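Local coordinates for protein probable glutamine synthetase (Pseudomonas aeruginosa, PDB 4HPP) that belongs to the glutamine synthetase family, with the family's N-terminal and catalytic domains, and holds magnesium and glutamic acid in one pocket, at residues 142-153 / 177-186; 131-139 / 218-226. One frame throughout, in Å; residues are numbered along the deposited sequence.

Contact 1 (142-153 / 177-186); sequences ERPAAAFSLQAQ and FLPEYGQRQY. With MG (magnesium ion), chain B; GLU (glutamic acid), chain D.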
loop_
_atom_site.group_PDB
_atom_site.type_symbol
_atom_site.label_atom_id
_atom_site.label_comp_id
_atom_site.label_asym_id
_atom_site.label_seq_id
_atom_site.Cartn_x
_atom_site.Cartn_y
_atom_site.Cartn_z
ATOM N N GLU A 142 -7.711 16.190 12.918
ATOM C CA GLU A 142 -7.996 16.322 14.358
ATOM C C GLU A 142 -9.504 16.208 14.747
ATOM O O GLU A 142 -10.363 16.117 13.856
ATOM C CB GLU A 142 -7.460 17.689 14.848
ATOM C CG GLU A 142 -6.503 18.431 13.908
ATOM C CD GLU A 142 -6.329 19.906 14.295
ATOM O OE1 GLU A 142 -5.600 20.154 15.250
ATOM O OE2 GLU A 142 -6.927 20.832 13.675
ATOM N N ARG A 143 -9.816 16.208 16.059
ATOM C CA ARG A 143 -11.142 16.622 16.535
ATOM C C ARG A 143 -11.627 17.875 15.718
ATOM O O ARG A 143 -10.782 18.630 15.205
ATOM C CB ARG A 143 -11.125 16.927 18.049
ATOM C CG ARG A 143 -11.039 15.697 18.959
ATOM C CD ARG A 143 -9.594 15.441 19.392
ATOM N NE ARG A 143 -9.268 14.027 19.634
ATOM C CZ ARG A 143 -8.028 13.522 19.689
ATOM N NH1 ARG A 143 -6.959 14.294 19.524
ATOM N NH2 ARG A 143 -7.853 12.225 19.904
ATOM N N PRO A 144 -12.976 18.076 15.556
ATOM C CA PRO A 144 -13.509 19.259 14.833
ATOM C C PRO A 144 -13.055 20.536 15.493
ATOM O O PRO A 144 -12.890 20.560 16.712
ATOM C CB PRO A 144 -15.026 19.135 14.974
ATOM C CG PRO A 144 -15.280 17.888 15.787
ATOM C CD PRO A 144 -14.039 17.111 15.919
ATOM N N ALA A 145 -12.812 21.582 14.718
ATOM C CA ALA A 145 -12.411 22.825 15.359
ATOM C C ALA A 145 -13.643 23.652 15.773
ATOM O O ALA A 145 -14.825 23.280 15.506
ATOM C CB ALA A 145 -11.495 23.635 14.463
ATOM N N ALA A 146 -13.339 24.807 16.365
ATOM C CA ALA A 146 -14.325 25.707 16.828
ATOM C C ALA A 146 -15.418 26.040 15.779
ATOM O O ALA A 146 -15.127 26.249 14.568
ATOM C CB ALA A 146 -13.633 26.978 17.325
ATOM N N ALA A 147 -16.643 26.207 16.285
ATOM C CA ALA A 147 -17.764 26.675 15.518
ATOM C C ALA A 147 -17.418 27.927 14.678
ATOM O O ALA A 147 -16.793 28.855 15.165
ATOM C CB ALA A 147 -18.901 26.989 16.444
ATOM N N PHE A 148 -17.836 27.930 13.415
ATOM C CA PHE A 148 -17.782 29.119 12.553
ATOM C C PHE A 148 -16.338 29.476 12.092
ATOM O O PHE A 148 -16.143 30.524 11.512
ATOM C CB PHE A 148 -18.412 30.340 13.276
ATOM C CG PHE A 148 -19.869 30.179 13.712
ATOM C CD1 PHE A 148 -20.322 30.806 14.871
ATOM C CD2 PHE A 148 -20.790 29.472 12.970
ATOM C CE1 PHE A 148 -21.650 30.690 15.291
ATOM C CE2 PHE A 148 -22.105 29.337 13.398
ATOM C CZ PHE A 148 -22.544 29.940 14.556
ATOM N N SER A 149 -15.347 28.629 12.411
ATOM C CA SER A 149 -13.951 29.017 12.416
ATOM C C SER A 149 -13.247 28.687 11.111
ATOM O O SER A 149 -13.641 27.728 10.407
ATOM C CB SER A 149 -13.189 28.452 13.658
ATOM O OG SER A 149 -13.067 27.041 13.627
ATOM N N LEU A 150 -12.224 29.494 10.782
ATOM C CA LEU A 150 -11.449 29.320 9.522
ATOM C C LEU A 150 -10.908 27.895 9.525
ATOM O O LEU A 150 -10.937 27.204 8.505
ATOM C CB LEU A 150 -10.272 30.347 9.356
ATOM C CG LEU A 150 -9.520 30.362 8.002
ATOM C CD1 LEU A 150 -10.474 30.412 6.812
ATOM C CD2 LEU A 150 -8.556 31.526 7.886
ATOM N N GLN A 151 -10.479 27.425 10.688
ATOM C CA GLN A 151 -9.939 26.093 10.734
ATOM C C GLN A 151 -10.949 25.065 10.357
ATOM O O GLN A 151 -10.582 24.062 9.682
ATOM C CB GLN A 151 -9.266 25.799 12.061
ATOM C CG GLN A 151 -7.861 26.380 12.167
ATOM C CD GLN A 151 -7.153 25.681 13.298
ATOM O OE1 GLN A 151 -7.505 25.892 14.431
ATOM N NE2 GLN A 151 -6.184 24.818 12.992
ATOM N N ALA A 152 -12.218 25.313 10.695
ATOM C CA ALA A 152 -13.254 24.293 10.382
ATOM C C ALA A 152 -13.520 24.299 8.907
ATOM O O ALA A 152 -13.768 23.243 8.329
ATOM C CB ALA A 152 -14.558 24.467 11.150
ATOM N N GLN A 153 -13.476 25.475 8.273
ATOM C CA GLN A 153 -13.614 25.502 6.827
ATOM C C GLN A 153 -12.389 24.798 6.175
ATOM O O GLN A 153 -12.554 23.956 5.288
ATOM C CB GLN A 153 -13.846 26.938 6.324
ATOM C CG GLN A 153 -13.837 27.015 4.807
ATOM C CD GLN A 153 -14.875 27.932 4.195
ATOM O OE1 GLN A 153 -15.805 28.444 4.862
ATOM N NE2 GLN A 153 -14.724 28.154 2.892
ATOM N N PHE A 177 -20.651 29.669 1.414
ATOM C CA PHE A 177 -20.348 28.376 2.047
ATOM C C PHE A 177 -19.702 28.708 3.357
ATOM O O PHE A 177 -18.871 29.598 3.425
ATOM C CB PHE A 177 -19.403 27.480 1.201
ATOM C CG PHE A 177 -19.024 26.184 1.885
ATOM C CD1 PHE A 177 -19.754 25.014 1.649
ATOM C CD2 PHE A 177 -17.957 26.134 2.775
ATOM C CE1 PHE A 177 -19.453 23.837 2.357
ATOM C CE2 PHE A 177 -17.637 24.952 3.451
ATOM C CZ PHE A 177 -18.378 23.804 3.223
ATOM N N LEU A 178 -20.095 28.036 4.420
ATOM C CA LEU A 178 -19.555 28.420 5.732
ATOM C C LEU A 178 -19.605 27.253 6.714
ATOM O O LEU A 178 -20.559 26.481 6.685
ATOM C CB LEU A 178 -20.352 29.629 6.259
ATOM C CG LEU A 178 -21.892 29.601 6.304
ATOM C CD1 LEU A 178 -22.402 29.436 7.736
ATOM C CD2 LEU A 178 -22.515 30.849 5.688
ATOM N N PRO A 179 -18.600 27.116 7.590
ATOM C CA PRO A 179 -18.790 26.164 8.743
ATOM C C PRO A 179 -19.820 26.758 9.678
ATOM O O PRO A 179 -19.868 27.985 9.817
ATOM C CB PRO A 179 -17.455 26.175 9.459
ATOM C CG PRO A 179 -16.879 27.532 9.104
ATOM C CD PRO A 179 -17.365 27.918 7.721
ATOM N N GLU A 180 -20.691 25.923 10.250
ATOM C CA GLU A 180 -21.767 26.402 11.132
ATOM C C GLU A 180 -21.491 26.035 12.622
ATOM O O GLU A 180 -20.370 25.652 13.012
ATOM C CB GLU A 180 -23.104 25.791 10.696
ATOM C CG GLU A 180 -24.032 26.734 9.958
ATOM C CD GLU A 180 -24.793 27.681 10.859
ATOM O OE1 GLU A 180 -25.557 28.509 10.332
ATOM O OE2 GLU A 180 -24.649 27.601 12.091
ATOM N N TYR A 181 -22.540 26.086 13.438
ATOM C CA TYR A 181 -22.364 26.029 14.896
ATOM C C TYR A 181 -21.933 24.630 15.366
ATOM O O TYR A 181 -21.012 24.518 16.154
ATOM C CB TYR A 181 -23.575 26.694 15.669
ATOM C CG TYR A 181 -23.429 26.723 17.154
ATOM C CD1 TYR A 181 -22.268 27.237 17.755
ATOM C CD2 TYR A 181 -24.441 26.219 17.984
ATOM C CE1 TYR A 181 -22.101 27.238 19.131
ATOM C CE2 TYR A 181 -24.296 26.202 19.369
ATOM C CZ TYR A 181 -23.133 26.701 19.936
ATOM O OH TYR A 181 -23.003 26.690 21.301
ATOM N N GLY A 182 -22.516 23.567 14.803
ATOM C CA GLY A 182 -22.174 22.240 15.299
ATOM C C GLY A 182 -20.927 21.651 14.740
ATOM O O GLY A 182 -20.402 22.085 13.670
ATOM N N GLN A 183 -20.456 20.613 15.402
ATOM C CA GLN A 183 -19.252 19.968 14.935
ATOM C C GLN A 183 -19.491 19.292 13.573
ATOM O O GLN A 183 -20.471 18.515 13.403
ATOM C CB GLN A 183 -18.852 18.945 15.953
ATOM C CG GLN A 183 -18.736 19.500 17.358
ATOM C CD GLN A 183 -17.857 18.597 18.170
ATOM O OE1 GLN A 183 -17.899 17.365 18.010
ATOM N NE2 GLN A 183 -17.007 19.189 18.995
ATOM N N ARG A 184 -18.622 19.585 12.597
ATOM C CA ARG A 184 -18.792 19.075 11.199
ATOM C C ARG A 184 -20.022 19.681 10.516
ATOM O O ARG A 184 -20.499 19.148 9.499
ATOM C CB ARG A 184 -18.908 17.539 11.205
ATOM C CG ARG A 184 -17.951 16.832 12.165
ATOM C CD ARG A 184 -16.536 16.953 11.613
ATOM N NE ARG A 184 -15.541 16.157 12.312
ATOM C CZ ARG A 184 -14.224 16.241 12.086
ATOM N NH1 ARG A 184 -13.752 17.091 11.150
ATOM N NH2 ARG A 184 -13.370 15.479 12.811
ATOM N N GLN A 185 -20.604 20.752 11.087
ATOM C CA GLN A 185 -21.703 21.346 10.410
ATOM C C GLN A 185 -21.223 22.405 9.402
ATOM O O GLN A 185 -20.352 23.259 9.735
ATOM C CB GLN A 185 -22.645 21.964 11.396
ATOM C CG GLN A 185 -24.006 22.231 10.785
ATOM C CD GLN A 185 -24.993 22.878 11.728
ATOM O OE1 GLN A 185 -24.620 23.657 12.623
ATOM N NE2 GLN A 185 -26.280 22.594 11.508
ATOM N N TYR A 186 -21.814 22.346 8.204
ATOM C CA TYR A 186 -21.631 23.362 7.152
ATOM C C TYR A 186 -22.958 23.845 6.575
ATOM O O TYR A 186 -23.988 23.216 6.743
ATOM C CB TYR A 186 -20.771 22.818 6.031
ATOM C CG TYR A 186 -19.431 22.415 6.583
ATOM C CD1 TYR A 186 -18.382 23.342 6.607
ATOM C CD2 TYR A 186 -19.235 21.143 7.185
ATOM C CE1 TYR A 186 -17.173 23.035 7.140
ATOM C CE2 TYR A 186 -17.997 20.822 7.706
ATOM C CZ TYR A 186 -16.972 21.783 7.680
ATOM O OH TYR A 186 -15.722 21.538 8.196
HETATM MG MG MG B . -27.482 28.871 9.459
HETATM N N GLU D . -29.101 25.130 13.080
HETATM C CA GLU D . -30.307 26.023 13.313
HETATM C C GLU D . -31.678 25.426 12.921
HETATM O O GLU D . -31.981 24.273 13.203
HETATM C CB GLU D . -30.120 27.354 12.596
HETATM C CG GLU D . -29.054 28.220 13.209
HETATM C CD GLU D . -28.746 29.411 12.362
HETATM O OE1 GLU D . -29.040 30.520 12.834
HETATM O OE2 GLU D . -28.231 29.238 11.230
HETATM O OXT GLU D . -32.527 26.072 12.296
HETATM O O HOH W 1 -17.984 24.850 12.315
#

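Contact 2 (131-139 / 218-226); sequences EHEFSLLGL and LRTCFAPLP. With MG (magnesium ion), chain B; GLU (glutamic acid), chain D.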
loop_
_atom_site.group_PDB
_atom_site.type_symbol
_atom_site.label_atom_id
_atom_site.label_comp_id
_atom_site.label_asym_id
_atom_site.label_seq_id
_atom_site.Cartn_x
_atom_site.Cartn_y
_atom_site.Cartn_z
ATOM N N GLU A 131 -32.110 27.627 2.572
ATOM C CA GLU A 131 -30.776 27.591 3.136
ATOM C C GLU A 131 -30.688 26.229 3.775
ATOM O O GLU A 131 -31.628 25.810 4.465
ATOM C CB GLU A 131 -30.574 28.662 4.217
ATOM C CG GLU A 131 -30.529 30.137 3.765
ATOM C CD GLU A 131 -30.193 31.106 4.932
ATOM O OE1 GLU A 131 -29.891 32.275 4.628
ATOM O OE2 GLU A 131 -30.195 30.719 6.150
ATOM N N HIS A 132 -29.559 25.551 3.554
ATOM C CA HIS A 132 -29.397 24.189 3.953
ATOM C C HIS A 132 -28.235 24.002 4.872
ATOM O O HIS A 132 -27.148 24.530 4.596
ATOM C CB HIS A 132 -29.219 23.333 2.735
ATOM C CG HIS A 132 -30.494 23.148 1.910
ATOM N ND1 HIS A 132 -30.671 23.736 0.687
ATOM C CD2 HIS A 132 -31.614 22.339 2.122
ATOM C CE1 HIS A 132 -31.856 23.347 0.173
ATOM N NE2 HIS A 132 -32.433 22.498 1.058
ATOM N N GLU A 133 -28.446 23.275 5.989
ATOM C CA GLU A 133 -27.348 22.935 6.858
ATOM C C GLU A 133 -27.164 21.399 6.864
ATOM O O GLU A 133 -28.131 20.634 6.711
ATOM C CB GLU A 133 -27.550 23.502 8.241
ATOM C CG GLU A 133 -27.380 25.016 8.351
ATOM C CD GLU A 133 -27.975 25.566 9.649
ATOM O OE1 GLU A 133 -28.707 24.811 10.363
ATOM O OE2 GLU A 133 -27.729 26.772 9.951
ATOM N N PHE A 134 -25.916 20.952 6.997
ATOM C CA PHE A 134 -25.625 19.533 6.972
ATOM C C PHE A 134 -24.351 19.193 7.760
ATOM O O PHE A 134 -23.503 20.082 8.074
ATOM C CB PHE A 134 -25.537 19.038 5.507
ATOM C CG PHE A 134 -24.392 19.676 4.698
ATOM C CD1 PHE A 134 -24.588 20.886 3.991
ATOM C CD2 PHE A 134 -23.148 19.038 4.599
ATOM C CE1 PHE A 134 -23.578 21.447 3.276
ATOM C CE2 PHE A 134 -22.136 19.610 3.856
ATOM C CZ PHE A 134 -22.336 20.814 3.218
ATOM N N SER A 135 -24.201 17.911 8.032
ATOM C CA SER A 135 -23.034 17.369 8.695
ATOM C C SER A 135 -22.215 16.820 7.605
ATOM O O SER A 135 -22.768 16.178 6.692
ATOM C CB SER A 135 -23.398 16.136 9.571
ATOM O OG SER A 135 -24.077 16.484 10.775
ATOM N N LEU A 136 -20.903 17.035 7.702
ATOM C CA LEU A 136 -19.908 16.420 6.825
ATOM C C LEU A 136 -19.100 15.428 7.625
ATOM O O LEU A 136 -18.312 15.824 8.484
ATOM C CB LEU A 136 -18.982 17.470 6.178
ATOM C CG LEU A 136 -18.073 16.951 5.060
ATOM C CD1 LEU A 136 -18.906 16.411 3.925
ATOM C CD2 LEU A 136 -17.134 18.006 4.507
ATOM N N LEU A 137 -19.310 14.144 7.330
ATOM C CA LEU A 137 -18.654 13.031 8.016
ATOM C C LEU A 137 -17.584 12.396 7.179
ATOM O O LEU A 137 -17.725 12.227 5.935
ATOM C CB LEU A 137 -19.679 11.966 8.415
ATOM C CG LEU A 137 -20.906 12.620 9.069
ATOM C CD1 LEU A 137 -22.023 11.613 9.294
ATOM C CD2 LEU A 137 -20.415 13.288 10.346
ATOM N N GLY A 138 -16.494 12.093 7.883
ATOM C CA GLY A 138 -15.429 11.232 7.399
ATOM C C GLY A 138 -14.151 12.016 7.220
ATOM O O GLY A 138 -13.197 11.520 6.626
ATOM N N LEU A 139 -14.133 13.273 7.663
ATOM C CA LEU A 139 -13.030 14.120 7.253
ATOM C C LEU A 139 -11.810 13.612 7.974
ATOM O O LEU A 139 -11.901 13.132 9.094
ATOM C CB LEU A 139 -13.272 15.596 7.533
ATOM C CG LEU A 139 -14.357 16.330 6.762
ATOM C CD1 LEU A 139 -14.557 17.777 7.338
ATOM C CD2 LEU A 139 -13.968 16.332 5.313
ATOM N N LEU A 218 -16.581 10.840 1.450
ATOM C CA LEU A 218 -17.219 11.419 2.625
ATOM C C LEU A 218 -18.687 11.112 2.630
ATOM O O LEU A 218 -19.240 10.548 1.694
ATOM C CB LEU A 218 -16.974 12.929 2.710
ATOM C CG LEU A 218 -15.473 13.297 2.656
ATOM C CD1 LEU A 218 -15.212 14.778 2.402
ATOM C CD2 LEU A 218 -14.625 12.843 3.854
ATOM N N ARG A 219 -19.328 11.470 3.723
ATOM C CA ARG A 219 -20.761 11.343 3.854
ATOM C C ARG A 219 -21.409 12.660 4.354
ATOM O O ARG A 219 -20.791 13.464 5.125
ATOM C CB ARG A 219 -21.023 10.258 4.882
ATOM C CG ARG A 219 -21.010 8.858 4.318
ATOM C CD ARG A 219 -21.194 7.871 5.451
ATOM N NE ARG A 219 -20.052 8.000 6.328
ATOM C CZ ARG A 219 -20.129 8.269 7.622
ATOM N NH1 ARG A 219 -21.347 8.388 8.205
ATOM N NH2 ARG A 219 -18.973 8.391 8.321
ATOM N N THR A 220 -22.655 12.885 3.944
ATOM C CA THR A 220 -23.378 13.977 4.520
ATOM C C THR A 220 -24.543 13.510 5.397
ATOM O O THR A 220 -25.138 12.434 5.204
ATOM C CB THR A 220 -23.940 14.876 3.431
ATOM O OG1 THR A 220 -24.667 14.068 2.527
ATOM C CG2 THR A 220 -22.845 15.558 2.665
ATOM N N CYS A 221 -24.935 14.352 6.329
ATOM C CA CYS A 221 -26.185 14.114 7.004
ATOM C C CYS A 221 -26.950 15.412 7.048
ATOM O O CYS A 221 -26.400 16.421 7.553
ATOM C CB CYS A 221 -25.941 13.537 8.433
ATOM S SG CYS A 221 -27.455 13.385 9.415
ATOM N N PHE A 222 -28.203 15.392 6.550
ATOM C CA PHE A 222 -29.148 16.510 6.612
ATOM C C PHE A 222 -30.283 16.284 7.630
ATOM O O PHE A 222 -31.238 17.081 7.721
ATOM C CB PHE A 222 -29.802 16.735 5.267
ATOM C CG PHE A 222 -28.891 17.294 4.198
ATOM C CD1 PHE A 222 -29.127 18.533 3.663
ATOM C CD2 PHE A 222 -27.832 16.567 3.706
ATOM C CE1 PHE A 222 -28.304 19.052 2.705
ATOM C CE2 PHE A 222 -27.021 17.086 2.720
ATOM C CZ PHE A 222 -27.258 18.322 2.220
ATOM N N ALA A 223 -30.243 15.179 8.361
ATOM C CA ALA A 223 -31.359 14.886 9.297
ATOM C C ALA A 223 -31.514 16.076 10.222
ATOM O O ALA A 223 -30.510 16.743 10.528
ATOM C CB ALA A 223 -31.069 13.644 10.120
ATOM N N PRO A 224 -32.759 16.360 10.663
ATOM C CA PRO A 224 -32.899 17.479 11.598
ATOM C C PRO A 224 -31.934 17.365 12.789
ATOM O O PRO A 224 -31.351 18.387 13.168
ATOM C CB PRO A 224 -34.385 17.429 12.056
ATOM C CG PRO A 224 -35.086 16.528 11.105
ATOM C CD PRO A 224 -34.054 15.739 10.320
ATOM N N LEU A 225 -31.769 16.166 13.370
ATOM C CA LEU A 225 -30.772 15.993 14.437
ATOM C C LEU A 225 -29.717 14.952 14.048
ATOM O O LEU A 225 -29.998 13.729 13.994
ATOM C CB LEU A 225 -31.426 15.680 15.799
ATOM C CG LEU A 225 -30.418 15.666 16.961
ATOM C CD1 LEU A 225 -29.924 17.071 17.333
ATOM C CD2 LEU A 225 -30.984 14.962 18.187
ATOM N N PRO A 226 -28.508 15.429 13.729
ATOM C CA PRO A 226 -27.453 14.560 13.157
ATOM C C PRO A 226 -27.012 13.409 14.095
ATOM O O PRO A 226 -26.656 12.314 13.637
ATOM C CB PRO A 226 -26.278 15.507 12.946
ATOM C CG PRO A 226 -26.611 16.771 13.664
ATOM C CD PRO A 226 -28.117 16.847 13.786
HETATM MG MG MG B . -27.482 28.871 9.459
HETATM N N GLU D . -29.101 25.130 13.080
HETATM C CA GLU D . -30.307 26.023 13.313
HETATM C C GLU D . -31.678 25.426 12.921
HETATM O O GLU D . -31.981 24.273 13.203
HETATM C CB GLU D . -30.120 27.354 12.596
HETATM C CG GLU D . -29.054 28.220 13.209
HETATM C CD GLU D . -28.746 29.411 12.362
HETATM O OE1 GLU D . -29.040 30.520 12.834
HETATM O OE2 GLU D . -28.231 29.238 11.230
HETATM O OXT GLU D . -32.527 26.072 12.296
#

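Contact 1 (142-153 / 177-186)
The Phe148 ring has Ala147 CB over one face, while Pro179 O and Glu180 OE2 lie at its edge. Phe148 CG is anti to the carbonyl carbon (chi1 -59°), which turns the ring back toward Glu180 and Tyr181 although CB points away. Phe148 CE2 approaches Glu180 OE2 to 3.3 Å, with ring and carboxylate planes 67° apart. The CZ corner touches Tyr181 CB at 3.6 Å. The Arg184 guanidinium carries Pro144 over one face. Its NH2 gives a bent hydrogen bond to Glu142 O (3.2 Å), an oxygen tilted from the guanidinium plane. The Gln153 amide lies at the edge of the Phe177 ring, the two planes perpendicular; Gln153 NE2 bonds to Ser25 of a second subunit. At the edge of the Tyr186 ring, OH donates to Ala152 O (2.6 Å) from above the carbonyl plane.

Glu180 OE1 binds the magnesium ion at 2.1 Å. OE2 accepts from Tyr181 N through its anti lone pair, which should limit rotation of the carboxylate. A water joins Phe148 N to Glu180 O, beside a weak direct bond.

A type II turn, Ala146 to Ser149, leads into helix 150-155, with Ser149 as N-cap. Turn and helix start pack on the beta-hairpin of strands 174-179 and 185-194, which carries Glu180 to the metal; Ala152 rests on Pro179. Strand 124-137 lies beside 185-194, and the second subunit packs against Phe148 and Tyr181.

Contact 2 (131-139 / 218-226)
Ser135 N donates to Cys221 O at 2.7 Å, and Cys221 N returns a bond to Ser135 O. Leu137 and Arg219 form the next hydrogen-bonded pair, with Leu137 N to Arg219 O also 2.7 Å. Leu136 and Thr220 are the non-hydrogen-bonded pair between them. Here the backbones add CA-H...O contacts, the shorter being Thr220 CA to Ser135 O at 3.2 Å.

Phe134 and Phe222 run side by side, pointing the same way. Phe134 CB sits over the centre of the Phe222 ring, 3.6 Å from its centroid, in a CH-pi contact. The two ring planes are 19° apart but slid past each other with little overlap. Phe134 CG lies between the backbone N and the carbonyl carbon (chi1 63°), which carries its ring past Phe222 toward helix 159-169. Arg210 makes a cation-pi contact with Phe222.

This is an antiparallel strand pairing in the mixed sheet of the catalytic domain, where short strand 219-221 pairs with strand 124-137. The longer strand brings Glu133 to the metal site. Glu133 OE2 binds the magnesium ion at 2.2 Å, and OE1 accepts from the N of the bound glutamic acid at 2.8 Å. Gly234 N is a second donor to OE1. Glu180 and Glu187 are the other protein ligands of the metal.

On the face with Ser135 and Cys221, the Arg219 guanidinium lies flat against Leu137, with CB over one face and CD1 3.5 Å from NH1. The loop after strand 219-221 turns back and packs Pro226 CB against Ser135 OG. Beyond the strand end, Leu139 CD2 meets Leu218 CD1 at 3.5 Å, and Leu218 CD2 lies against Gly138 O.

After the N-terminal domain and helix 108-121, the chain runs along strand 124-137, the first half of contact 2. It then passes through 142-153 into helix 150-155. Helix 159-169 and strand 174-179 follow, and 177-186 closes the smaller loop at contact 1. Strand 185-194 and helix 196-216 come next, before 218-226 closes the larger loop at contact 2. Contact 1 therefore nests within contact 2. Their centres are about 12 Å apart. Contact 1 ties 142-153 to the hairpin, and contact 2 ties strand 219-221 to strand 124-137. Strands 124-137 and 185-194 are sheet neighbours, and Arg184 O probably accepts a hydrogen bond from Leu136 N. Both contacts meet at the one metal.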